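RNA-binding protein RO60 (Deinococcus radiodurans, PDB 2NVO) binds several small RNAs that accumulate during recovery from ultraviolet irradiation and contributes to the resistance of the bacterium to it. Local coordinates at residues Gly270-Leu275 / Gly311-Leu316; Arg322-Gln327 / Gly382-Thr387. All blocks are in the same frame, centred on the assembly; numbering follows the deposited sequence.

Contact 1 (Gly270-Leu275 / Gly311-Leu316); sequences GLTWLL and GRIHPL
L271 and G311 mark the closest backbone approach, 6.7 Å from CA to CA, where the first turn of helix 271-283 faces the connection between helices 305-310 and 315-326. I313 has the largest share of the buried surface. R312 leaves the preceding helix with positive phi in a Schellman motif. I313 follows with an extended backbone, and its CB points toward the helix. The side chain of I313 meets three residues, L271, T272 and L275. L275 comes at it tip to tip. Its CD1 lies 3.9 Å from I313 CG2 and just as near I313 CD1. L271 offers CD2, which sits 4.2 Å from I313 CG1, and the two side chains cross obliquely. The CG of L271, anti to the backbone N (chi1 -172°), carries the branch that ends in CD2. T272 runs past I313 in the opposite direction, with OG1 3.8 Å from I313 CD1. This is a van der Waals contact of a hydroxyl with a methyl group.

Helix 292-302 adds to the apolar cluster, since L302 touches both L271 and L275. Beyond I313 the chain starts its next helix. H314 is the N-cap, and its ND1 accepts from L316 N at 3.1 Å, with the donor tilted 17° out of the ring plane. The H314 N bonds in turn to D317 OD2.

Within the TROVE domain, the contact sets the first turn of helix 271-283 against the connection leading into helix 315-326. No hydrogen bond spans the two segments. What passes between them is van der Waals contact centred on I313, while the polar bonds at H314 cap the start of helix 315-326.

Contact 2 (Arg322-Gln327 / Gly382-Thr387); sequences RLVYAQ and GVPGLT
L323 and P384 bury the most surface here, followed by V324 and Q327. The contact is a domain interface. The end of helix 315-326 in the TROVE domain meets a type II beta turn, V383 to L386, in the VWFA-like domain. The turn lies in the loop between strand 364-369 and helix 388-402.

L323 points its CB at the turn, and with CG anti to the carbonyl carbon (chi1 -65°) its CD1 lies against V383 and L386. CD1 packs 3.7 Å from L386 CB and 3.9 Å from V383 CG1. The side chains of L323 and L386 cross at about a right angle. L323 CB lies 3.5 Å from P384 O, so the turn also presents a carbonyl oxygen to the leucine.

P384 presents its ring to the next part of the helix. Its CD lies 4.2 Å from V324 CG2, and the two side chains cross at a slant. Q327 slides past the ring in the opposite direction, and its bend at chi2 (-65°) puts CD 4.0 Å from P384 CB. Here the aliphatic part of a polar side chain covers the proline.

The turn is held from within by L386 N bonding to V383 O. G385, at positive phi, gives its N-H to D379 OD1, while T387 caps the following helix through M390 N. V383 also touches K320, and L386 touches L319, one helical turn before L323. No hydrogen bond crosses between the segments. At the Q327 end, CG stands 3.7 Å from P384 CG, and NE2 is 3.9 Å from P384 CB.

In the fold
From the N terminus, the chain runs through the TROVE repeats to helix 271-283. Contact 1 closes a mostly helical loop of 35 residues when the chain returns at 311-316. Helix 315-326 begins there, and its far end opens contact 2. The chain then passes through helix 341-354 and strand 364-369 before 382-387 closes this second loop, of 54 residues. The contacts are in series and neither nest nor cross. The centres of contact 1 and contact 2 lie about 16 Å apart, and the two do not touch. Helix 315-326 joins them: contact 1 ties the connection leading into it to helix 271-283 of the same TROVE domain, and contact 2 ties its end to the VWFA-like domain that closes the ring-shaped monomer.

Contact 1 (Gly270-Leu275 / Gly311-Leu316)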
loop_
_atom_site.group_PDB
_atom_site.type_symbol
_atom_site.label_atom_id
_atom_site.label_comp_id
_atom_site.label_asym_id
_atom_site.label_seq_id
_atom_site.Cartn_x
_atom_site.Cartn_y
_atom_site.Cartn_z
ATOM N N GLY A 270 9.848 11.752 9.116
ATOM C CA GLY A 270 8.529 11.816 9.713
ATOM C C GLY A 270 8.133 10.583 10.502
ATOM O O GLY A 270 8.963 9.724 10.822
ATOM N N LEU A 271 6.842 10.504 10.807
ATOM C CA LEU A 271 6.295 9.482 11.692
ATOM C C LEU A 271 6.270 8.091 11.061
ATOM O O LEU A 271 6.569 7.094 11.720
ATOM C CB LEU A 271 4.891 9.894 12.140
ATOM C CG LEU A 271 4.202 9.071 13.226
ATOM C CD1 LEU A 271 5.163 8.679 14.350
ATOM C CD2 LEU A 271 3.014 9.853 13.767
ATOM N N THR A 272 5.908 8.025 9.789
ATOM C CA THR A 272 5.892 6.753 9.082
ATOM C C THR A 272 7.252 6.069 9.176
ATOM O O THR A 272 7.340 4.900 9.558
ATOM C CB THR A 272 5.502 6.946 7.616
ATOM O OG1 THR A 272 4.314 7.748 7.548
ATOM C CG2 THR A 272 5.247 5.597 6.956
ATOM N N TRP A 273 8.305 6.817 8.852
ATOM C CA TRP A 273 9.678 6.337 8.975
ATOM C C TRP A 273 9.933 5.836 10.382
ATOM O O TRP A 273 10.469 4.740 10.590
ATOM C CB TRP A 273 10.680 7.459 8.653
ATOM C CG TRP A 273 12.119 7.000 8.672
ATOM C CD1 TRP A 273 12.847 6.546 7.603
ATOM C CD2 TRP A 273 12.999 6.926 9.808
ATOM N NE1 TRP A 273 14.117 6.203 8.004
ATOM C CE2 TRP A 273 14.236 6.428 9.349
ATOM C CE3 TRP A 273 12.861 7.245 11.163
ATOM C CZ2 TRP A 273 15.324 6.230 10.199
ATOM C CZ3 TRP A 273 13.943 7.047 12.006
ATOM C CH2 TRP A 273 15.159 6.543 11.521
ATOM N N LEU A 274 9.556 6.665 11.353
ATOM C CA LEU A 274 9.775 6.354 12.756
ATOM C C LEU A 274 9.105 5.037 13.142
ATOM O O LEU A 274 9.682 4.214 13.860
ATOM C CB LEU A 274 9.256 7.496 13.636
ATOM C CG LEU A 274 9.585 7.292 15.111
ATOM C CD1 LEU A 274 11.076 7.060 15.270
ATOM C CD2 LEU A 274 9.120 8.464 15.973
ATOM N N LEU A 275 7.879 4.848 12.666
ATOM C CA LEU A 275 7.129 3.635 12.982
ATOM C C LEU A 275 7.854 2.370 12.517
ATOM O O LEU A 275 7.965 1.397 13.269
ATOM C CB LEU A 275 5.723 3.709 12.398
ATOM C CG LEU A 275 4.816 4.644 13.191
ATOM C CD1 LEU A 275 3.519 4.927 12.435
ATOM C CD2 LEU A 275 4.546 4.048 14.545
ATOM N N GLY A 311 0.253 12.430 8.747
ATOM C CA GLY A 311 0.904 11.247 8.220
ATOM C C GLY A 311 -0.102 10.176 7.831
ATOM O O GLY A 311 0.271 9.129 7.296
ATOM N N ARG A 312 -1.377 10.430 8.113
ATOM C CA ARG A 312 -2.439 9.495 7.749
ATOM C C ARG A 312 -2.168 8.077 8.265
ATOM O O ARG A 312 -2.330 7.096 7.536
ATOM C CB ARG A 312 -2.626 9.473 6.226
ATOM C CG ARG A 312 -3.006 10.827 5.631
ATOM C CD ARG A 312 -3.613 10.682 4.238
ATOM N NE ARG A 312 -2.645 10.885 3.159
ATOM C CZ ARG A 312 -1.953 9.912 2.571
ATOM N NH1 ARG A 312 -2.098 8.650 2.958
ATOM N NH2 ARG A 312 -1.106 10.202 1.591
ATOM N N ILE A 313 -1.753 7.979 9.524
ATOM C CA ILE A 313 -1.447 6.685 10.128
ATOM C C ILE A 313 -2.731 5.920 10.409
ATOM O O ILE A 313 -3.646 6.430 11.063
ATOM C CB ILE A 313 -0.617 6.828 11.430
ATOM C CG1 ILE A 313 0.678 7.603 11.154
ATOM C CG2 ILE A 313 -0.285 5.466 12.013
ATOM C CD1 ILE A 313 1.434 7.124 9.952
ATOM N N HIS A 314 -2.803 4.702 9.878
ATOM C CA HIS A 314 -3.963 3.857 10.060
ATOM C C HIS A 314 -3.734 3.108 11.362
ATOM O O HIS A 314 -2.599 2.859 11.724
ATOM C CB HIS A 314 -4.065 2.887 8.889
ATOM C CG HIS A 314 -5.342 2.112 8.853
ATOM N ND1 HIS A 314 -5.522 0.947 9.563
ATOM C CD2 HIS A 314 -6.499 2.334 8.187
ATOM C CE1 HIS A 314 -6.733 0.475 9.325
ATOM N NE2 HIS A 314 -7.348 1.302 8.503
ATOM N N PRO A 315 -4.807 2.771 12.085
ATOM C CA PRO A 315 -4.599 2.038 13.335
ATOM C C PRO A 315 -3.755 0.758 13.145
ATOM O O PRO A 315 -2.920 0.466 13.989
ATOM C CB PRO A 315 -6.028 1.726 13.802
ATOM C CG PRO A 315 -6.869 2.798 13.167
ATOM C CD PRO A 315 -6.228 3.065 11.833
ATOM N N LEU A 316 -3.967 0.024 12.053
ATOM C CA LEU A 316 -3.160 -1.164 11.748
ATOM C C LEU A 316 -1.673 -0.851 11.522
ATOM O O LEU A 316 -0.811 -1.704 11.736
ATOM C CB LEU A 316 -3.731 -1.897 10.532
ATOM C CG LEU A 316 -5.047 -2.608 10.814
ATOM C CD1 LEU A 316 -5.565 -3.254 9.533
ATOM C CD2 LEU A 316 -4.832 -3.645 11.913
#

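Contact 2 (Arg322-Gln327 / Gly382-Thr387)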
loop_
_atom_site.group_PDB
_atom_site.type_symbol
_atom_site.label_atom_id
_atom_site.label_comp_id
_atom_site.label_asym_id
_atom_site.label_seq_id
_atom_site.Cartn_x
_atom_site.Cartn_y
_atom_site.Cartn_z
ATOM N N ARG A 322 3.966 -1.782 16.609
ATOM C CA ARG A 322 4.091 -2.305 17.953
ATOM C C ARG A 322 4.523 -3.770 17.958
ATOM O O ARG A 322 5.442 -4.152 18.675
ATOM C CB ARG A 322 2.784 -2.189 18.729
ATOM C CG ARG A 322 2.873 -2.882 20.072
ATOM C CD ARG A 322 1.823 -2.432 21.034
ATOM N NE ARG A 322 0.481 -2.882 20.680
ATOM C CZ ARG A 322 0.038 -4.132 20.804
ATOM N NH1 ARG A 322 0.840 -5.089 21.248
ATOM N NH2 ARG A 322 -1.220 -4.420 20.488
ATOM N N LEU A 323 3.857 -4.590 17.155
ATOM C CA LEU A 323 4.162 -6.022 17.127
ATOM C C LEU A 323 5.582 -6.233 16.619
ATOM O O LEU A 323 6.327 -6.986 17.200
ATOM C CB LEU A 323 3.152 -6.782 16.250
ATOM C CG LEU A 323 1.701 -6.769 16.761
ATOM C CD1 LEU A 323 0.688 -7.275 15.711
ATOM C CD2 LEU A 323 1.568 -7.548 18.048
ATOM N N VAL A 324 5.944 -5.569 15.529
ATOM C CA VAL A 324 7.294 -5.696 14.956
ATOM C C VAL A 324 8.352 -5.296 15.981
ATOM O O VAL A 324 9.345 -6.008 16.206
ATOM C CB VAL A 324 7.464 -4.824 13.701
ATOM C CG1 VAL A 324 8.946 -4.762 13.287
ATOM C CG2 VAL A 324 6.627 -5.373 12.554
ATOM N N TYR A 325 8.122 -4.150 16.617
ATOM C CA TYR A 325 9.054 -3.623 17.598
ATOM C C TYR A 325 9.162 -4.498 18.837
ATOM O O TYR A 325 10.251 -4.710 19.358
ATOM C CB TYR A 325 8.656 -2.181 17.982
ATOM C CG TYR A 325 9.511 -1.575 19.069
ATOM C CD1 TYR A 325 10.873 -1.376 18.875
ATOM C CD2 TYR A 325 8.957 -1.201 20.290
ATOM C CE1 TYR A 325 11.666 -0.823 19.887
ATOM C CE2 TYR A 325 9.730 -0.658 21.293
ATOM C CZ TYR A 325 11.080 -0.468 21.086
ATOM O OH TYR A 325 11.841 0.075 22.088
ATOM N N ALA A 326 8.037 -5.022 19.311
ATOM C CA ALA A 326 8.037 -5.751 20.571
ATOM C C ALA A 326 8.776 -7.082 20.473
ATOM O O ALA A 326 9.095 -7.688 21.494
ATOM C CB ALA A 326 6.615 -5.959 21.091
ATOM N N GLN A 327 9.060 -7.516 19.251
ATOM C CA GLN A 327 9.763 -8.778 19.032
ATOM C C GLN A 327 11.211 -8.686 19.497
ATOM O O GLN A 327 11.781 -9.669 19.996
ATOM C CB GLN A 327 9.732 -9.163 17.551
ATOM C CG GLN A 327 8.431 -9.782 17.117
ATOM C CD GLN A 327 8.191 -11.102 17.810
ATOM O OE1 GLN A 327 9.129 -11.863 18.040
ATOM N NE2 GLN A 327 6.942 -11.375 18.164
ATOM N N GLY A 382 2.663 -11.001 7.119
ATOM C CA GLY A 382 4.017 -11.218 7.591
ATOM C C GLY A 382 4.355 -10.505 8.890
ATOM O O GLY A 382 5.519 -10.444 9.276
ATOM N N VAL A 383 3.344 -9.972 9.579
ATOM C CA VAL A 383 3.582 -9.266 10.833
ATOM C C VAL A 383 3.597 -10.225 12.009
ATOM O O VAL A 383 2.592 -10.840 12.305
ATOM C CB VAL A 383 2.529 -8.149 11.050
ATOM C CG1 VAL A 383 2.737 -7.468 12.407
ATOM C CG2 VAL A 383 2.612 -7.143 9.904
ATOM N N PRO A 384 4.749 -10.354 12.691
ATOM C CA PRO A 384 4.874 -11.369 13.741
ATOM C C PRO A 384 3.850 -11.162 14.851
ATOM O O PRO A 384 3.814 -10.096 15.456
ATOM C CB PRO A 384 6.280 -11.119 14.296
ATOM C CG PRO A 384 6.515 -9.660 14.009
ATOM C CD PRO A 384 5.945 -9.488 12.641
ATOM N N GLY A 385 3.030 -12.166 15.122
ATOM C CA GLY A 385 2.038 -12.052 16.168
ATOM C C GLY A 385 0.718 -11.435 15.736
ATOM O O GLY A 385 -0.227 -11.417 16.521
ATOM N N LEU A 386 0.620 -10.931 14.512
ATOM C CA LEU A 386 -0.664 -10.350 14.082
ATOM C C LEU A 386 -1.583 -11.503 13.643
ATOM O O LEU A 386 -1.620 -11.852 12.482
ATOM C CB LEU A 386 -0.485 -9.355 12.933
ATOM C CG LEU A 386 -1.785 -8.669 12.444
ATOM C CD1 LEU A 386 -2.494 -7.987 13.584
ATOM C CD2 LEU A 386 -1.506 -7.663 11.326
ATOM N N THR A 387 -2.272 -12.114 14.589
ATOM C CA THR A 387 -3.137 -13.255 14.269
ATOM C C THR A 387 -4.368 -12.829 13.471
ATOM O O THR A 387 -4.780 -11.691 13.536
ATOM C CB THR A 387 -3.587 -13.987 15.522
ATOM O OG1 THR A 387 -4.436 -13.148 16.319
ATOM C CG2 THR A 387 -2.368 -14.443 16.343
#